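Local coordinates for protein Exo-beta-1,4-mannosidase (Rhizomucor miehei, PDB 4LYP) that hydrolyses beta-1,4-linked mannose from the non-reducing ends of manno-oligosaccharides, as an extracellular fungal beta-mannosidase of glycoside hydrolase family 5, at residues M143-W155 with P228-Q240. Numbering follows the deposited sequence.
With GAI (guanidine), chain C.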
loop_
_atom_site.group_PDB
_atom_site.type_symbol
_atom_site.label_atom_id
_atom_site.label_comp_id
_atom_site.label_asym_id
_atom_site.label_seq_id
_atom_site.Cartn_x
_atom_site.Cartn_y
_atom_site.Cartn_z
ATOM N N MET A 143 -9.156 -3.658 -13.065
ATOM C CA MET A 143 -8.647 -3.604 -11.720
ATOM C C MET A 143 -9.303 -2.468 -10.938
ATOM O O MET A 143 -9.662 -1.453 -11.538
ATOM C CB MET A 143 -7.131 -3.424 -11.719
ATOM C CG MET A 143 -6.375 -4.577 -12.373
ATOM S SD MET A 143 -4.616 -4.174 -12.387
ATOM C CE MET A 143 -3.939 -5.612 -13.216
ATOM N N THR A 144 -9.281 -2.589 -9.613
ATOM C CA THR A 144 -9.688 -1.440 -8.777
ATOM C C THR A 144 -8.478 -0.979 -7.958
ATOM O O THR A 144 -7.506 -1.733 -7.760
ATOM C CB THR A 144 -10.834 -1.798 -7.821
ATOM O OG1 THR A 144 -10.448 -2.918 -6.982
ATOM C CG2 THR A 144 -12.104 -2.093 -8.597
ATOM N N ALA A 145 -8.542 0.274 -7.517
ATOM C CA ALA A 145 -7.451 0.931 -6.839
ATOM C C ALA A 145 -7.818 1.244 -5.384
ATOM O O ALA A 145 -8.886 1.791 -5.086
ATOM C CB ALA A 145 -7.099 2.241 -7.518
ATOM N N VAL A 146 -6.868 0.992 -4.500
ATOM C CA VAL A 146 -6.889 1.548 -3.138
ATOM C C VAL A 146 -5.961 2.776 -3.182
ATOM O O VAL A 146 -4.753 2.624 -3.483
ATOM C CB VAL A 146 -6.423 0.524 -2.070
ATOM C CG1 VAL A 146 -6.281 1.169 -0.728
ATOM C CG2 VAL A 146 -7.406 -0.651 -2.045
ATOM N N MET A 147 -6.546 3.959 -2.981
ATOM C CA MET A 147 -5.831 5.233 -3.210
ATOM C C MET A 147 -5.276 5.752 -1.875
ATOM O O MET A 147 -6.023 6.347 -1.098
ATOM C CB MET A 147 -6.770 6.242 -3.778
ATOM C CG MET A 147 -7.290 5.908 -5.204
ATOM S SD MET A 147 -6.056 6.184 -6.473
ATOM C CE MET A 147 -6.283 7.957 -6.680
ATOM N N THR A 148 -4.011 5.490 -1.606
ATOM C CA THR A 148 -3.380 5.904 -0.335
ATOM C C THR A 148 -3.082 7.406 -0.413
ATOM O O THR A 148 -2.350 7.854 -1.308
ATOM C CB THR A 148 -2.151 5.099 -0.039
ATOM O OG1 THR A 148 -2.494 3.682 -0.115
ATOM C CG2 THR A 148 -1.576 5.384 1.326
ATOM N N LEU A 149 -3.697 8.195 0.479
ATOM C CA LEU A 149 -3.644 9.667 0.365
ATOM C C LEU A 149 -2.494 10.309 1.106
ATOM O O LEU A 149 -2.293 11.544 0.978
ATOM C CB LEU A 149 -4.978 10.235 0.826
ATOM C CG LEU A 149 -6.146 9.964 -0.103
ATOM C CD1 LEU A 149 -7.462 10.099 0.673
ATOM C CD2 LEU A 149 -6.082 10.952 -1.257
ATOM N N GLY A 150 -1.755 9.540 1.895
ATOM C CA GLY A 150 -0.630 10.082 2.668
ATOM C C GLY A 150 0.181 8.968 3.216
ATOM O O GLY A 150 -0.092 7.793 2.893
ATOM N N ASN A 151 1.136 9.314 4.058
ATOM C CA ASN A 151 2.115 8.298 4.497
ATOM C C ASN A 151 2.685 8.731 5.803
ATOM O O ASN A 151 3.156 9.878 5.908
ATOM C CB ASN A 151 3.217 8.171 3.446
ATOM C CG ASN A 151 4.149 6.991 3.633
ATOM O OD1 ASN A 151 4.000 6.155 4.543
ATOM N ND2 ASN A 151 5.078 6.890 2.710
ATOM N N PHE A 152 2.661 7.908 6.825
ATOM C CA PHE A 152 3.387 8.252 8.042
ATOM C C PHE A 152 4.873 8.384 7.704
ATOM O O PHE A 152 5.557 9.243 8.316
ATOM C CB PHE A 152 3.135 7.211 9.120
ATOM C CG PHE A 152 3.743 7.632 10.424
ATOM C CD1 PHE A 152 3.041 8.501 11.270
ATOM C CD2 PHE A 152 5.060 7.257 10.781
ATOM C CE1 PHE A 152 3.601 8.961 12.439
ATOM C CE2 PHE A 152 5.629 7.728 11.982
ATOM C CZ PHE A 152 4.873 8.588 12.801
ATOM N N TRP A 153 5.387 7.471 6.888
ATOM C CA TRP A 153 6.809 7.326 6.692
ATOM C C TRP A 153 7.366 8.285 5.672
ATOM O O TRP A 153 6.664 9.035 4.949
ATOM C CB TRP A 153 7.153 5.860 6.363
ATOM C CG TRP A 153 6.680 4.954 7.439
ATOM C CD1 TRP A 153 5.642 4.053 7.355
ATOM C CD2 TRP A 153 7.150 4.866 8.798
ATOM N NE1 TRP A 153 5.426 3.438 8.585
ATOM C CE2 TRP A 153 6.352 3.919 9.477
ATOM C CE3 TRP A 153 8.175 5.549 9.517
ATOM C CZ2 TRP A 153 6.530 3.623 10.826
ATOM C CZ3 TRP A 153 8.313 5.266 10.870
ATOM C CH2 TRP A 153 7.511 4.308 11.529
ATOM N N GLN A 154 8.706 8.244 5.554
ATOM C CA GLN A 154 9.465 9.314 4.875
ATOM C C GLN A 154 9.641 9.121 3.401
ATOM O O GLN A 154 10.123 10.033 2.708
ATOM C CB GLN A 154 10.846 9.464 5.543
ATOM C CG GLN A 154 11.858 8.314 5.331
ATOM C CD GLN A 154 11.709 7.132 6.292
ATOM O OE1 GLN A 154 10.622 6.792 6.789
ATOM N NE2 GLN A 154 12.852 6.463 6.550
ATOM N N TRP A 155 9.250 7.968 2.842
ATOM C CA TRP A 155 9.591 7.627 1.437
ATOM C C TRP A 155 8.759 8.299 0.424
ATOM O O TRP A 155 9.059 8.263 -0.771
ATOM C CB TRP A 155 9.660 6.133 1.282
ATOM C CG TRP A 155 8.441 5.341 1.680
ATOM C CD1 TRP A 155 8.237 4.655 2.879
ATOM C CD2 TRP A 155 7.275 5.057 0.812
ATOM N NE1 TRP A 155 7.043 3.990 2.819
ATOM C CE2 TRP A 155 6.435 4.179 1.581
ATOM C CE3 TRP A 155 6.865 5.439 -0.452
ATOM C CZ2 TRP A 155 5.233 3.679 1.093
ATOM C CZ3 TRP A 155 5.696 4.926 -0.938
ATOM C CH2 TRP A 155 4.864 4.045 -0.171
ATOM N N PRO A 228 -15.571 4.443 -10.634
ATOM C CA PRO A 228 -15.695 3.170 -9.939
ATOM C C PRO A 228 -14.443 2.300 -10.069
ATOM O O PRO A 228 -14.378 1.207 -9.476
ATOM C CB PRO A 228 -16.889 2.490 -10.602
ATOM C CG PRO A 228 -16.797 3.028 -12.013
ATOM C CD PRO A 228 -16.383 4.469 -11.896
ATOM N N VAL A 229 -13.408 2.747 -10.811
ATOM C CA VAL A 229 -12.113 2.051 -10.761
ATOM C C VAL A 229 -11.470 2.218 -9.384
ATOM O O VAL A 229 -10.673 1.378 -8.966
ATOM C CB VAL A 229 -11.218 2.571 -11.901
ATOM C CG1 VAL A 229 -9.794 2.059 -11.772
ATOM C CG2 VAL A 229 -11.823 2.149 -13.263
ATOM N N ILE A 230 -11.772 3.316 -8.672
ATOM C CA ILE A 230 -11.276 3.499 -7.319
ATOM C C ILE A 230 -12.167 2.670 -6.391
ATOM O O ILE A 230 -13.376 2.950 -6.291
ATOM C CB ILE A 230 -11.242 5.005 -6.988
ATOM C CG1 ILE A 230 -10.134 5.657 -7.820
ATOM C CG2 ILE A 230 -11.030 5.203 -5.475
ATOM C CD1 ILE A 230 -10.177 7.170 -7.801
ATOM N N MET A 231 -11.569 1.710 -5.693
ATOM C CA MET A 231 -12.240 0.937 -4.658
ATOM C C MET A 231 -12.377 1.742 -3.385
ATOM O O MET A 231 -13.430 1.708 -2.706
ATOM C CB MET A 231 -11.443 -0.365 -4.405
ATOM C CG MET A 231 -11.896 -1.035 -3.110
ATOM S SD MET A 231 -11.113 -2.652 -2.942
ATOM C CE MET A 231 -11.297 -2.954 -1.176
ATOM N N SER A 232 -11.291 2.345 -2.950
ATOM C CA SER A 232 -11.311 3.032 -1.660
ATOM C C SER A 232 -10.342 4.199 -1.625
ATOM O O SER A 232 -9.321 4.204 -2.357
ATOM C CB SER A 232 -11.031 2.055 -0.496
ATOM O OG SER A 232 -9.713 1.603 -0.632
ATOM N N TRP A 233 -10.646 5.152 -0.764
ATOM C CA TRP A 233 -9.698 6.208 -0.344
ATOM C C TRP A 233 -9.130 5.766 0.975
ATOM O O TRP A 233 -9.867 5.414 1.894
ATOM C CB TRP A 233 -10.425 7.518 -0.122
ATOM C CG TRP A 233 -11.031 8.018 -1.397
ATOM C CD1 TRP A 233 -12.374 7.988 -1.788
ATOM C CD2 TRP A 233 -10.326 8.589 -2.520
ATOM N NE1 TRP A 233 -12.506 8.466 -3.071
ATOM C CE2 TRP A 233 -11.290 8.848 -3.548
ATOM C CE3 TRP A 233 -8.977 8.917 -2.744
ATOM C CZ2 TRP A 233 -10.931 9.388 -4.762
ATOM C CZ3 TRP A 233 -8.619 9.444 -3.961
ATOM C CH2 TRP A 233 -9.595 9.696 -4.957
ATOM N N GLN A 234 -7.804 5.771 1.087
ATOM C CA GLN A 234 -7.129 5.318 2.320
ATOM C C GLN A 234 -6.447 6.495 2.974
ATOM O O GLN A 234 -5.672 7.208 2.306
ATOM C CB GLN A 234 -6.174 4.187 1.992
ATOM C CG GLN A 234 -5.400 3.710 3.215
ATOM C CD GLN A 234 -4.734 2.417 2.841
ATOM O OE1 GLN A 234 -3.606 2.431 2.285
ATOM N NE2 GLN A 234 -5.405 1.277 3.085
ATOM N N ILE A 235 -6.774 6.723 4.256
ATOM C CA ILE A 235 -6.277 7.937 4.946
ATOM C C ILE A 235 -4.762 8.117 4.692
ATOM O O ILE A 235 -4.286 9.162 4.219
ATOM C CB ILE A 235 -6.588 7.861 6.424
ATOM C CG1 ILE A 235 -8.096 7.910 6.722
ATOM C CG2 ILE A 235 -5.890 9.059 7.138
ATOM C CD1 ILE A 235 -8.456 7.618 8.179
ATOM N N ALA A 236 -3.984 7.101 5.107
ATOM C CA ALA A 236 -2.544 7.226 5.012
ATOM C C ALA A 236 -1.975 5.850 5.245
ATOM O O ALA A 236 -2.540 4.989 5.897
ATOM C CB ALA A 236 -1.943 8.196 6.070
ATOM N N ASN A 237 -0.733 5.653 4.759
ATOM C CA ASN A 237 0.006 4.420 5.030
ATOM C C ASN A 237 0.510 4.456 6.505
ATOM O O ASN A 237 1.340 5.298 6.871
ATOM C CB ASN A 237 1.195 4.340 4.078
ATOM C CG ASN A 237 1.989 3.114 4.308
ATOM O OD1 ASN A 237 1.419 1.986 4.351
ATOM N ND2 ASN A 237 3.285 3.253 4.475
ATOM N N GLU A 238 0.014 3.496 7.303
ATOM C CA GLU A 238 0.575 3.161 8.636
ATOM C C GLU A 238 0.601 4.332 9.627
ATOM O O GLU A 238 1.638 4.597 10.215
ATOM C CB GLU A 238 1.938 2.531 8.504
ATOM C CG GLU A 238 1.945 1.286 7.611
ATOM C CD GLU A 238 3.204 0.498 7.697
ATOM O OE1 GLU A 238 4.178 0.922 8.402
ATOM O OE2 GLU A 238 3.245 -0.636 7.114
ATOM N N PRO A 239 -0.534 4.972 9.930
ATOM C CA PRO A 239 -0.501 5.883 11.081
ATOM C C PRO A 239 -0.006 5.156 12.333
ATOM O O PRO A 239 -0.362 4.016 12.559
ATOM C CB PRO A 239 -1.958 6.325 11.239
ATOM C CG PRO A 239 -2.650 5.937 9.989
ATOM C CD PRO A 239 -1.893 4.767 9.409
ATOM N N GLN A 240 0.832 5.807 13.156
ATOM C CA GLN A 240 1.444 5.193 14.328
ATOM C C GLN A 240 0.722 5.629 15.605
ATOM O O GLN A 240 0.931 6.718 16.125
ATOM C CB GLN A 240 2.935 5.523 14.392
ATOM C CG GLN A 240 3.744 5.054 13.171
ATOM C CD GLN A 240 3.755 3.546 13.072
ATOM O OE1 GLN A 240 4.314 2.855 13.944
ATOM N NE2 GLN A 240 3.091 2.974 12.067
HETATM C C GAI C . 7.128 -0.506 7.532
HETATM N N1 GAI C . 6.048 -1.129 7.063
HETATM N N2 GAI C . 6.895 0.350 8.541
HETATM N N3 GAI C . 8.301 -0.637 7.022
#
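W153 turns the rim of its indole toward the E238 carboxylate, and W153 NE1 donates to E238 OE1 at 2.8 Å. The bond is bent, 142° at the hydrogen; OE1 is met on its anti side and lies tilted from the indole plane. Guanidine takes the same oxygen through N2, and guanidine N1 reaches E238 OE2 at 2.8 Å; H291 also bonds OE2, so that W153, guanidine and H291 together probably hold the carboxylate in its rotation. Next to it, N237 has CG anti to the backbone N (chi1 180°), which carries ND2 alongside N151; N237 ND2 donates within its own amide plane to N151 OD1, 3.0 Å away, but arrives above the carbonyl plane of N151, the two amides being turned 57° apart. R97 holds N237 OD1.

These loops follow two neighbouring parallel strands, 144-148 and 230-234, of a TIM barrel, whose active site lies at the C-terminal ends of the strands. The glutamate of the Asn-Glu pair after the fourth barrel strand is the acid/base in related family 5 enzymes, so E238 probably has that role. A beta bulge shifts the register near the strand starts, where A145 O accepts from both M231 N and S232 N.

Inside the barrel, T148 OG1 donates to Q234 OE1 at 2.9 Å, the side chains lying side by side; E336 and S264 bond Q234 NE2. On the outer face, M147 CB packs 3.6 Å from W233 CE3, and the L149 side chain, just past the strand, crosses that of W233 obliquely, CD2 against CE3, beneath helix 244-257. F152 CD2 lies over a face of the W153 indole, while Q240 CG covers a face of F152, 3.5 Å from the ring centroid, in a CH-pi contact; Q240 NE2 bonds E238 O.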